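Local coordinates for hydrazine synthase subunit beta (Candidatus Kuenenia stuttgartiensis, PDB 5C2V), which belongs to the hydrazine synthase complex, which condenses nitric oxide with ammonium, and may modulate passage of hydroxylamine between the gamma and alpha active sites, at residues 147-150 with 155-158; 171-174 with 179-182. One frame throughout, in Å; residues are numbered along the deposited sequence.

Contact 1 (147-150 with 155-158); sequences VEIS and TLVA
Glu148 and Val157 face each other as a hydrogen-bonded antiparallel pair, flanked by the non-hydrogen-bonded pairs Val147-Ala158 and Ile149-Leu156, with the directions of the short strands 158° apart. Glu148 N donates to Val157 O at 2.9 Å, and Val157 N returns a bond to Glu148 O; a third bond, nearly straight at the hydrogen, joins Ser150 N to Thr155 O. Val147, Ile149, Leu156 and Ala158 share one face of the sheet. There Leu156 reaches across the strand pair: CG lies opposite its backbone N (chi1 -176°), and the two methyls divide the work. CD2 fits between Val147 CB and Ile149 CG1, 3.7 Å from each, while CD1 lies against Val147 CG1. These are the first two strands of a four-stranded antiparallel propeller blade; Val147, Leu156 and Ala158 pack on Ile123 of strand 122-127 in the preceding blade, whereas Ile149 touches Pro106 and Ile175. Val157 CG2 and Glu148 CB meet at 3.6 Å on the other face, which turns to strand 190-197 of the next blade. The Glu148 chain then bends at chi2 (80°) and leads its carboxylate away, where OE1 accepts a bond from Tyr197 N. Where the strands run into their connecting turn, hydroxyls take over from methyls: Thr155 OG1 donates to Ser150 OG, 2.6 Å away, and Thr155 N also donates to this oxygen, in a bond clearly bent at the hydrogen. Asp152 OD1, in the turn, is a further hydrogen-bonding partner of Ser150 OG.

Contact 2 (171-174 with 179-182); sequences DFID and RVVE
Phe172 N donates to Glu182 O at 2.9 Å, a nearly straight bond at the better-packed end of this hairpin, away from the turn, where Phe172 and Asp171 are buried. The same carbonyl oxygen also lies in the plane of the Phe172 ring, at its edge, 3.7 Å from CD1. Asp171 OD2 takes a bond from Ser140 N. A register shift of one residue follows: Phe172 pairs with Glu182 but Ile173 with Val180, a beta bulge that accommodates Val181, whose backbone psi of -42° departs from the extended form. Val181 N still bonds to Phe172 O, and its CG2 packs on Phe172 CB at 3.7 Å.

The second strand forms the solvent side, with Arg179, Val180 and the bulge residue Val181 all exposed. Ile173 folds its CD1 back (chi2 -64°) to meet Val180 CG1 at 3.5 Å, but the Arg179 side chain stays away from the facing strand. Asp174 OD2 turns to Ser177 N in the connecting turn. The pairing between the third and outermost strands of the propeller blade is probably held mainly by the Phe172 N to Glu182 O and Val181 N to Phe172 O bonds, helped by two small apolar contacts.

From the N terminus, the chain first closes contact 1 through the turn between strands 144-149 and 155-160, then crosses to strand 168-174 and closes contact 2 through the turn leading into strand 179-186. The two hairpins follow in series, neither nested nor crossed, with centres about 9 Å apart. Their inner strands are neighbours in the same sheet: Leu156 O probably accepts a bond from Ile173 N, as Ala158 O does from Asp171 N, and Val157 CG1 packs on Phe172 CE2. Together they build one four-stranded propeller blade, contact 1 lying nearer the centre of the chain and contact 2 farther out.

Contact 1 (147-150 with 155-158)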
loop_
_atom_site.group_PDB
_atom_site.type_symbol
_atom_site.label_atom_id
_atom_site.label_comp_id
_atom_site.label_asym_id
_atom_site.label_seq_id
_atom_site.Cartn_x
_atom_site.Cartn_y
_atom_site.Cartn_z
ATOM N N VAL B 147 -30.363 44.724 -3.226
ATOM C CA VAL B 147 -29.135 45.456 -3.490
ATOM C C VAL B 147 -28.238 45.409 -2.262
ATOM O O VAL B 147 -28.627 44.867 -1.234
ATOM C CB VAL B 147 -29.421 46.919 -3.858
ATOM C CG1 VAL B 147 -30.138 46.998 -5.196
ATOM C CG2 VAL B 147 -30.237 47.590 -2.764
ATOM N N GLU B 148 -27.031 45.951 -2.381
ATOM C CA GLU B 148 -26.167 46.175 -1.226
ATOM C C GLU B 148 -25.219 47.338 -1.508
ATOM O O GLU B 148 -24.729 47.478 -2.628
ATOM C CB GLU B 148 -25.388 44.902 -0.878
ATOM C CG GLU B 148 -24.320 45.062 0.201
ATOM C CD GLU B 148 -24.879 45.055 1.614
ATOM O OE1 GLU B 148 -24.264 44.414 2.492
ATOM O OE2 GLU B 148 -25.916 45.704 1.858
ATOM N N ILE B 149 -24.933 48.149 -0.496
ATOM C CA ILE B 149 -24.020 49.273 -0.677
ATOM C C ILE B 149 -22.680 49.016 0.005
ATOM O O ILE B 149 -22.626 48.577 1.155
ATOM C CB ILE B 149 -24.620 50.587 -0.141
ATOM C CG1 ILE B 149 -26.011 50.817 -0.732
ATOM C CG2 ILE B 149 -23.707 51.762 -0.459
ATOM C CD1 ILE B 149 -26.637 52.132 -0.323
ATOM N N SER B 150 -21.601 49.286 -0.722
ATOM C CA SER B 150 -20.247 49.114 -0.211
ATOM C C SER B 150 -19.967 50.069 0.949
ATOM O O SER B 150 -20.585 51.130 1.041
ATOM C CB SER B 150 -19.234 49.327 -1.337
ATOM O OG SER B 150 -19.359 50.623 -1.895
ATOM N N THR B 155 -20.179 52.381 -4.494
ATOM C CA THR B 155 -20.605 51.293 -5.373
ATOM C C THR B 155 -21.828 50.552 -4.837
ATOM O O THR B 155 -22.004 50.407 -3.627
ATOM C CB THR B 155 -19.470 50.275 -5.608
ATOM O OG1 THR B 155 -18.760 50.054 -4.384
ATOM C CG2 THR B 155 -18.499 50.789 -6.661
ATOM N N LEU B 156 -22.663 50.082 -5.758
ATOM C CA LEU B 156 -23.920 49.427 -5.418
ATOM C C LEU B 156 -24.061 48.116 -6.189
ATOM O O LEU B 156 -24.159 48.124 -7.410
ATOM C CB LEU B 156 -25.091 50.370 -5.728
ATOM C CG LEU B 156 -26.555 50.044 -5.404
ATOM C CD1 LEU B 156 -27.202 49.181 -6.486
ATOM C CD2 LEU B 156 -26.701 49.401 -4.038
ATOM N N VAL B 157 -24.091 46.992 -5.482
ATOM C CA VAL B 157 -24.243 45.703 -6.150
ATOM C C VAL B 157 -25.699 45.259 -6.137
ATOM O O VAL B 157 -26.419 45.488 -5.166
ATOM C CB VAL B 157 -23.366 44.608 -5.503
ATOM C CG1 VAL B 157 -21.894 44.907 -5.727
ATOM C CG2 VAL B 157 -23.673 44.474 -4.021
ATOM N N ALA B 158 -26.136 44.638 -7.226
ATOM C CA ALA B 158 -27.505 44.139 -7.305
ATOM C C ALA B 158 -27.549 42.721 -7.853
ATOM O O ALA B 158 -27.088 42.463 -8.964
ATOM C CB ALA B 158 -28.355 45.061 -8.163
#

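Contact 2 (171-174 with 179-182)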
loop_
_atom_site.group_PDB
_atom_site.type_symbol
_atom_site.label_atom_id
_atom_site.label_comp_id
_atom_site.label_asym_id
_atom_site.label_seq_id
_atom_site.Cartn_x
_atom_site.Cartn_y
_atom_site.Cartn_z
ATOM N N ASP B 171 -25.019 42.898 -10.940
ATOM C CA ASP B 171 -24.654 44.176 -11.535
ATOM C C ASP B 171 -23.886 45.058 -10.559
ATOM O O ASP B 171 -24.217 45.131 -9.374
ATOM C CB ASP B 171 -25.898 44.918 -12.024
ATOM C CG ASP B 171 -26.295 44.525 -13.431
ATOM O OD1 ASP B 171 -25.435 44.001 -14.168
ATOM O OD2 ASP B 171 -27.465 44.749 -13.804
ATOM N N PHE B 172 -22.859 45.724 -11.077
ATOM C CA PHE B 172 -22.092 46.693 -10.308
ATOM C C PHE B 172 -22.431 48.107 -10.773
ATOM O O PHE B 172 -22.312 48.430 -11.955
ATOM C CB PHE B 172 -20.591 46.427 -10.441
ATOM C CG PHE B 172 -20.144 45.140 -9.806
ATOM C CD1 PHE B 172 -20.204 43.945 -10.507
ATOM C CD2 PHE B 172 -19.659 45.125 -8.508
ATOM C CE1 PHE B 172 -19.793 42.762 -9.923
ATOM C CE2 PHE B 172 -19.245 43.944 -7.920
ATOM C CZ PHE B 172 -19.312 42.761 -8.628
ATOM N N ILE B 173 -22.864 48.941 -9.834
ATOM C CA ILE B 173 -23.298 50.297 -10.144
ATOM C C ILE B 173 -22.368 51.320 -9.507
ATOM O O ILE B 173 -21.957 51.165 -8.357
ATOM C CB ILE B 173 -24.737 50.566 -9.644
ATOM C CG1 ILE B 173 -25.646 49.365 -9.913
ATOM C CG2 ILE B 173 -25.301 51.828 -10.280
ATOM C CD1 ILE B 173 -25.840 49.065 -11.366
ATOM N N ASP B 174 -22.045 52.372 -10.251
ATOM C CA ASP B 174 -21.290 53.483 -9.689
ATOM C C ASP B 174 -22.285 54.522 -9.191
ATOM O O ASP B 174 -23.001 55.134 -9.981
ATOM C CB ASP B 174 -20.339 54.086 -10.724
ATOM C CG ASP B 174 -19.379 55.090 -10.117
ATOM O OD1 ASP B 174 -18.266 54.685 -9.720
ATOM O OD2 ASP B 174 -19.737 56.284 -10.033
ATOM N N ARG B 179 -24.876 54.429 -13.121
ATOM C CA ARG B 179 -24.969 53.545 -14.284
ATOM C C ARG B 179 -24.232 52.226 -14.052
ATOM O O ARG B 179 -23.474 52.094 -13.091
ATOM C CB ARG B 179 -24.414 54.232 -15.537
ATOM C CG ARG B 179 -24.434 55.753 -15.503
ATOM C CD ARG B 179 -23.544 56.330 -16.586
ATOM N NE ARG B 179 -23.822 55.738 -17.890
ATOM C CZ ARG B 179 -23.105 55.975 -18.983
ATOM N NH1 ARG B 179 -22.065 56.795 -18.928
ATOM N NH2 ARG B 179 -23.427 55.392 -20.129
ATOM N N VAL B 180 -24.454 51.253 -14.934
ATOM C CA VAL B 180 -23.793 49.959 -14.803
ATOM C C VAL B 180 -22.358 50.003 -15.336
ATOM O O VAL B 180 -22.125 50.267 -16.516
ATOM C CB VAL B 180 -24.582 48.843 -15.550
ATOM C CG1 VAL B 180 -25.848 48.485 -14.801
ATOM C CG2 VAL B 180 -24.933 49.278 -16.971
ATOM N N VAL B 181 -21.392 49.765 -14.453
ATOM C CA VAL B 181 -19.999 49.618 -14.874
ATOM C C VAL B 181 -19.665 48.202 -15.363
ATOM O O VAL B 181 -18.960 48.038 -16.359
ATOM C CB VAL B 181 -19.017 50.031 -13.746
ATOM C CG1 VAL B 181 -19.126 51.523 -13.471
ATOM C CG2 VAL B 181 -19.274 49.244 -12.471
ATOM N N GLU B 182 -20.164 47.185 -14.663
ATOM C CA GLU B 182 -19.822 45.798 -14.973
ATOM C C GLU B 182 -20.933 44.824 -14.583
ATOM O O GLU B 182 -21.693 45.077 -13.649
ATOM C CB GLU B 182 -18.518 45.406 -14.268
ATOM C CG GLU B 182 -17.870 44.131 -14.793
ATOM C CD GLU B 182 -16.587 43.782 -14.061
ATOM O OE1 GLU B 182 -15.745 43.060 -14.638
ATOM O OE2 GLU B 182 -16.421 44.228 -12.905
#